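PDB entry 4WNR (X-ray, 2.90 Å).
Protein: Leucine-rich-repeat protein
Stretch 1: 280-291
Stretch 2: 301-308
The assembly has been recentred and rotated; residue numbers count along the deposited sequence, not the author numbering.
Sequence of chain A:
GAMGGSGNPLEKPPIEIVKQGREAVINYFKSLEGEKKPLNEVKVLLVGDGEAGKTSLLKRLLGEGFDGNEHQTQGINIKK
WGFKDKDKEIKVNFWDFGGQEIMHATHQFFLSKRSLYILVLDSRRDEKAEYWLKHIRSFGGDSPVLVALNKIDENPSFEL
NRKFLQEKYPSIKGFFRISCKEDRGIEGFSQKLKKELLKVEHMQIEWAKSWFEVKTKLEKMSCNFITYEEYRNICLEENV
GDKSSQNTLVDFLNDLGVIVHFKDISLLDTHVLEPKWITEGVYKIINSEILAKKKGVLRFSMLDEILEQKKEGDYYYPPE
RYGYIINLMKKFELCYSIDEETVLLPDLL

Stretch 1 280-291: EGVYKIINSEIL
Stretch 2 301-308: SMLDEILE

Residues 280-286 are helical, Asn 287 leaves helical phi/psi (-96/25), Ser 288 is extended (-73/124), and a second helix starts at Glu 289. Against the first helix and the start of the second packs the helix that runs through Leu 303 to Ile 306, with Leu 307 the first residue to leave helical phi/psi (-91/11); Lys 284 CA lies 6.5 Å from Ile 306 CA and Gly 281 CA 6.9 Å from Leu 307 CA. No hydrogen bond crosses; the contact rests on packing.

Ile 306 (chi1 -62°, chi2 164°) covers the largest area. Its CA-to-CB bond points sideways, yet its branched side chain touches several partners: CG2 lies 3.4 Å from Lys 284 O and 4.3 Å from Ile 285 CG1, while CG1 rests 3.6 Å from Ser 288 OG. That small hydroxyl also caps the second helix, accepting from Leu 291 N at 3.3 Å; with chi1 at 175°, Ser 288 combines both roles.

Ile 290 (chi1 -53°, chi2 -56°) points toward the other stretch. Its CG2 meets Met 302 CE at 3.8 Å, Met 302 being m, t, p, a flexible thioether suited to apolar packing. Ile 290 CG1 lies 3.4 Å from Glu 305 OE1, a contact without a hydrogen bond.

Gly 281 presents only backbone: its O is 3.7 Å from Leu 307 CD2. Ile 285 (m, t) extends the apolar patch, its CD1 4.2 Å from Leu 303 CD2.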

ATOM      1  N   GLU A 280       6.827  -9.963  -6.513  1.00 77.54           N
ATOM      2  CA  GLU A 280       7.307 -11.240  -7.053  1.00 79.87           C
ATOM      3  C   GLU A 280       8.653 -11.095  -7.769  1.00 80.25           C
ATOM      4  O   GLU A 280       9.458 -12.028  -7.780  1.00 82.45           O
ATOM      5  CB  GLU A 280       6.272 -11.856  -8.001  1.00 81.17           C
ATOM      6  CG  GLU A 280       4.986 -12.306  -7.316  1.00 83.00           C
ATOM      7  CD  GLU A 280       5.206 -13.400  -6.284  1.00 84.56           C
ATOM      8  OE1 GLU A 280       6.093 -14.258  -6.490  1.00 87.88           O
ATOM      9  OE2 GLU A 280       4.490 -13.402  -5.262  1.00 84.10           O
ATOM     10  N   GLY A 281       8.886  -9.927  -8.364  1.00 79.09           N
ATOM     11  CA  GLY A 281      10.179  -9.608  -8.968  1.00 78.51           C
ATOM     12  C   GLY A 281      11.280  -9.458  -7.930  1.00 77.47           C
ATOM     13  O   GLY A 281      12.406  -9.913  -8.137  1.00 76.54           O
ATOM     14  N   VAL A 282      10.945  -8.825  -6.809  1.00 76.55           N
ATOM     15  CA  VAL A 282      11.888  -8.632  -5.708  1.00 75.80           C
ATOM     16  C   VAL A 282      12.180  -9.951  -4.987  1.00 75.94           C
ATOM     17  O   VAL A 282      13.325 -10.217  -4.627  1.00 76.44           O
ATOM     18  CB  VAL A 282      11.367  -7.582  -4.698  1.00 75.52           C
ATOM     19  CG1 VAL A 282      12.267  -7.501  -3.470  1.00 75.02           C
ATOM     20  CG2 VAL A 282      11.267  -6.215  -5.358  1.00 75.52           C
ATOM     21  N   TYR A 283      11.148 -10.768  -4.777  1.00 76.59           N
ATOM     22  CA  TYR A 283      11.315 -12.060  -4.096  1.00 77.48           C
ATOM     23  C   TYR A 283      12.147 -13.042  -4.922  1.00 77.74           C
ATOM     24  O   TYR A 283      12.890 -13.852  -4.364  1.00 77.88           O
ATOM     25  CB  TYR A 283       9.959 -12.694  -3.744  1.00 77.08           C
ATOM     26  CG  TYR A 283       9.077 -11.856  -2.836  1.00 76.83           C
ATOM     27  CD1 TYR A 283       9.613 -11.124  -1.775  1.00 77.17           C
ATOM     28  CD2 TYR A 283       7.698 -11.814  -3.026  1.00 76.74           C
ATOM     29  CE1 TYR A 283       8.804 -10.363  -0.948  1.00 77.26           C
ATOM     30  CE2 TYR A 283       6.881 -11.057  -2.203  1.00 76.81           C
ATOM     31  CZ  TYR A 283       7.437 -10.332  -1.166  1.00 77.40           C
ATOM     32  OH  TYR A 283       6.628  -9.580  -0.344  1.00 76.93           O
ATOM     33  N   LYS A 284      12.017 -12.970  -6.244  1.00 77.01           N
ATOM     34  CA  LYS A 284      12.851 -13.771  -7.143  1.00 77.28           C
ATOM     35  C   LYS A 284      14.338 -13.471  -6.938  1.00 78.56           C
ATOM     36  O   LYS A 284      15.166 -14.379  -6.973  1.00 81.04           O
ATOM     37  CB  LYS A 284      12.464 -13.537  -8.607  1.00 77.25           C
ATOM     38  CG  LYS A 284      11.372 -14.466  -9.106  1.00 77.99           C
ATOM     39  CD  LYS A 284      10.920 -14.101 -10.512  1.00 79.52           C
ATOM     40  CE  LYS A 284      10.351 -15.301 -11.256  1.00 80.53           C
ATOM     41  NZ  LYS A 284       9.287 -16.016 -10.498  1.00 81.50           N
ATOM     42  N   ILE A 285      14.659 -12.198  -6.718  1.00 78.34           N
ATOM     43  CA  ILE A 285      16.034 -11.774  -6.450  1.00 77.53           C
ATOM     44  C   ILE A 285      16.480 -12.240  -5.064  1.00 77.85           C
ATOM     45  O   ILE A 285      17.546 -12.835  -4.921  1.00 78.13           O
ATOM     46  CB  ILE A 285      16.190 -10.240  -6.570  1.00 76.59           C
ATOM     47  CG1 ILE A 285      15.941  -9.799  -8.017  1.00 76.14           C
ATOM     48  CG2 ILE A 285      17.578  -9.793  -6.121  1.00 76.73           C
ATOM     49  CD1 ILE A 285      15.696  -8.313  -8.179  1.00 76.60           C
ATOM     50  N   ILE A 286      15.655 -11.977  -4.053  1.00 78.98           N
ATOM     51  CA  ILE A 286      15.980 -12.328  -2.665  1.00 79.21           C
ATOM     52  C   ILE A 286      16.131 -13.840  -2.488  1.00 80.22           C
ATOM     53  O   ILE A 286      17.064 -14.298  -1.828  1.00 78.90           O
ATOM     54  CB  ILE A 286      14.919 -11.784  -1.677  1.00 79.17           C
ATOM     55  CG1 ILE A 286      14.969 -10.252  -1.642  1.00 78.93           C
ATOM     56  CG2 ILE A 286      15.145 -12.334  -0.271  1.00 79.72           C
ATOM     57  CD1 ILE A 286      13.778  -9.602  -0.968  1.00 78.67           C
ATOM     58  N   ASN A 287      15.217 -14.603  -3.088  1.00 82.92           N
ATOM     59  CA  ASN A 287      15.237 -16.069  -3.004  1.00 84.59           C
ATOM     60  C   ASN A 287      15.925 -16.744  -4.198  1.00 86.48           C
ATOM     61  O   ASN A 287      15.645 -17.903  -4.504  1.00 86.64           O
ATOM     62  CB  ASN A 287      13.808 -16.611  -2.865  1.00 84.03           C
ATOM     63  CG  ASN A 287      13.097 -16.087  -1.630  1.00 83.14           C
ATOM     64  OD1 ASN A 287      13.707 -15.914  -0.574  1.00 82.33           O
ATOM     65  ND2 ASN A 287      11.798 -15.842  -1.755  1.00 83.78           N
ATOM     66  N   SER A 288      16.825 -16.024  -4.866  1.00 89.36           N
ATOM     67  CA  SER A 288      17.594 -16.593  -5.972  1.00 91.44           C
ATOM     68  C   SER A 288      18.651 -17.554  -5.435  1.00 94.35           C
ATOM     69  O   SER A 288      19.466 -17.178  -4.591  1.00 94.38           O
ATOM     70  CB  SER A 288      18.263 -15.490  -6.794  1.00 90.82           C
ATOM     71  OG  SER A 288      19.106 -16.035  -7.794  1.00 89.89           O
ATOM     72  N   GLU A 289      18.623 -18.793  -5.923  1.00 98.09           N
ATOM     73  CA  GLU A 289      19.602 -19.810  -5.527  1.00100.43           C
ATOM     74  C   GLU A 289      20.993 -19.506  -6.089  1.00 99.99           C
ATOM     75  O   GLU A 289      22.005 -19.860  -5.482  1.00 99.95           O
ATOM     76  CB  GLU A 289      19.140 -21.209  -5.959  1.00102.08           C
ATOM     77  CG  GLU A 289      19.072 -21.433  -7.465  1.00103.56           C
ATOM     78  CD  GLU A 289      18.586 -22.823  -7.836  1.00104.93           C
ATOM     79  OE1 GLU A 289      17.879 -23.457  -7.022  1.00105.86           O
ATOM     80  OE2 GLU A 289      18.906 -23.282  -8.953  1.00105.52           O
ATOM     81  N   ILE A 290      21.031 -18.852  -7.248  1.00100.07           N
ATOM     82  CA  ILE A 290      22.292 -18.441  -7.871  1.00100.66           C
ATOM     83  C   ILE A 290      22.914 -17.280  -7.088  1.00 99.96           C
ATOM     84  O   ILE A 290      24.137 -17.152  -7.022  1.00 99.44           O
ATOM     85  CB  ILE A 290      22.101 -18.032  -9.354  1.00101.02           C
ATOM     86  CG1 ILE A 290      21.387 -19.136 -10.153  1.00101.99           C
ATOM     87  CG2 ILE A 290      23.438 -17.705 -10.011  1.00101.10           C
ATOM     88  CD1 ILE A 290      22.059 -20.496 -10.114  1.00102.64           C
ATOM     89  N   LEU A 291      22.066 -16.443  -6.495  1.00100.52           N
ATOM     90  CA  LEU A 291      22.524 -15.318  -5.677  1.00100.74           C
ATOM     91  C   LEU A 291      22.857 -15.744  -4.244  1.00101.10           C
ATOM     92  O   LEU A 291      23.591 -15.044  -3.542  1.00 99.88           O
ATOM     93  CB  LEU A 291      21.469 -14.206  -5.659  1.00101.43           C
ATOM     94  CG  LEU A 291      21.876 -12.853  -5.064  1.00101.57           C
ATOM     95  CD1 LEU A 291      23.080 -12.261  -5.782  1.00101.62           C
ATOM     96  CD2 LEU A 291      20.703 -11.886  -5.107  1.00101.50           C
ATOM     97  N   SER A 301      24.079  -8.446 -15.026  1.00 96.01           N
ATOM     98  CA  SER A 301      24.070  -9.506 -16.035  1.00 96.90           C
ATOM     99  C   SER A 301      23.321 -10.751 -15.544  1.00 97.12           C
ATOM    100  O   SER A 301      22.830 -11.541 -16.353  1.00 96.89           O
ATOM    101  CB  SER A 301      25.504  -9.883 -16.417  1.00 97.32           C
ATOM    102  OG  SER A 301      26.259 -10.235 -15.269  1.00 97.40           O
ATOM    103  N   MET A 302      23.236 -10.915 -14.225  1.00 97.04           N
ATOM    104  CA  MET A 302      22.586 -12.079 -13.614  1.00 96.77           C
ATOM    105  C   MET A 302      21.057 -12.001 -13.646  1.00 97.14           C
ATOM    106  O   MET A 302      20.381 -13.025 -13.530  1.00 96.51           O
ATOM    107  CB  MET A 302      23.034 -12.237 -12.159  1.00 96.46           C
ATOM    108  CG  MET A 302      24.539 -12.334 -11.957  1.00 96.40           C
ATOM    109  SD  MET A 302      24.994 -12.424 -10.214  1.00 96.84           S
ATOM    110  CE  MET A 302      24.312 -14.020  -9.764  1.00 97.24           C
ATOM    111  N   LEU A 303      20.518 -10.792 -13.796  1.00 97.44           N
ATOM    112  CA  LEU A 303      19.065 -10.570 -13.749  1.00 96.28           C
ATOM    113  C   LEU A 303      18.291 -11.273 -14.866  1.00 96.16           C
ATOM    114  O   LEU A 303      17.099 -11.542 -14.714  1.00 95.11           O
ATOM    115  CB  LEU A 303      18.748  -9.069 -13.777  1.00 96.48           C
ATOM    116  CG  LEU A 303      19.212  -8.241 -12.576  1.00 96.24           C
ATOM    117  CD1 LEU A 303      18.942  -6.765 -12.822  1.00 96.43           C
ATOM    118  CD2 LEU A 303      18.538  -8.695 -11.289  1.00 96.19           C
ATOM    119  N   ASP A 304      18.959 -11.564 -15.980  1.00 97.76           N
ATOM    120  CA  ASP A 304      18.328 -12.280 -17.091  1.00 98.79           C
ATOM    121  C   ASP A 304      17.903 -13.690 -16.684  1.00 98.27           C
ATOM    122  O   ASP A 304      16.792 -14.118 -16.992  1.00 96.53           O
ATOM    123  CB  ASP A 304      19.268 -12.347 -18.296  1.00100.37           C
ATOM    124  CG  ASP A 304      19.493 -10.991 -18.935  1.00101.69           C
ATOM    125  OD1 ASP A 304      19.932 -10.064 -18.222  1.00104.27           O
ATOM    126  OD2 ASP A 304      19.235 -10.853 -20.150  1.00101.79           O
ATOM    127  N   GLU A 305      18.790 -14.398 -15.992  1.00 99.06           N
ATOM    128  CA  GLU A 305      18.517 -15.758 -15.521  1.00100.16           C
ATOM    129  C   GLU A 305      17.496 -15.767 -14.380  1.00100.23           C
ATOM    130  O   GLU A 305      16.645 -16.655 -14.313  1.00101.39           O
ATOM    131  CB  GLU A 305      19.819 -16.433 -15.073  1.00101.50           C
ATOM    132  CG  GLU A 305      19.701 -17.926 -14.773  1.00102.84           C
ATOM    133  CD  GLU A 305      19.235 -18.234 -13.356  1.00104.12           C
ATOM    134  OE1 GLU A 305      19.525 -17.444 -12.431  1.00103.79           O
ATOM    135  OE2 GLU A 305      18.579 -19.281 -13.166  1.00105.16           O
ATOM    136  N   ILE A 306      17.587 -14.776 -13.496  1.00 99.16           N
ATOM    137  CA  ILE A 306      16.717 -14.691 -12.317  1.00 97.67           C
ATOM    138  C   ILE A 306      15.285 -14.324 -12.706  1.00 97.25           C
ATOM    139  O   ILE A 306      14.332 -14.972 -12.271  1.00 96.15           O
ATOM    140  CB  ILE A 306      17.247 -13.663 -11.292  1.00 97.28           C
ATOM    141  CG1 ILE A 306      18.628 -14.085 -10.774  1.00 97.98           C
ATOM    142  CG2 ILE A 306      16.282 -13.519 -10.118  1.00 97.81           C
ATOM    143  CD1 ILE A 306      19.393 -12.981 -10.076  1.00 98.17           C
ATOM    144  N   LEU A 307      15.146 -13.283 -13.521  1.00 97.78           N
ATOM    145  CA  LEU A 307      13.829 -12.769 -13.917  1.00 98.35           C
ATOM    146  C   LEU A 307      13.280 -13.399 -15.204  1.00 99.41           C
ATOM    147  O   LEU A 307      12.282 -12.921 -15.749  1.00 96.61           O
ATOM    148  CB  LEU A 307      13.884 -11.242 -14.064  1.00 98.56           C
ATOM    149  CG  LEU A 307      14.397 -10.458 -12.850  1.00 98.11           C
ATOM    150  CD1 LEU A 307      14.524  -8.981 -13.189  1.00 98.20           C
ATOM    151  CD2 LEU A 307      13.492 -10.650 -11.641  1.00 98.17           C
ATOM    152  N   GLU A 308      13.918 -14.465 -15.685  1.00103.39           N
ATOM    153  CA  GLU A 308      13.427 -15.186 -16.861  1.00106.60           C
ATOM    154  C   GLU A 308      12.111 -15.885 -16.533  1.00106.11           C
ATOM    155  O   GLU A 308      11.896 -16.319 -15.400  1.00107.03           O
ATOM    156  CB  GLU A 308      14.443 -16.227 -17.342  1.00109.40           C
ATOM    157  CG  GLU A 308      14.272 -16.627 -18.805  1.00111.07           C
ATOM    158  CD  GLU A 308      14.848 -17.995 -19.123  1.00111.15           C
ATOM    159  OE1 GLU A 308      15.859 -18.386 -18.499  1.00110.85           O
ATOM    160  OE2 GLU A 308      14.285 -18.683 -20.003  1.00110.25           O
TER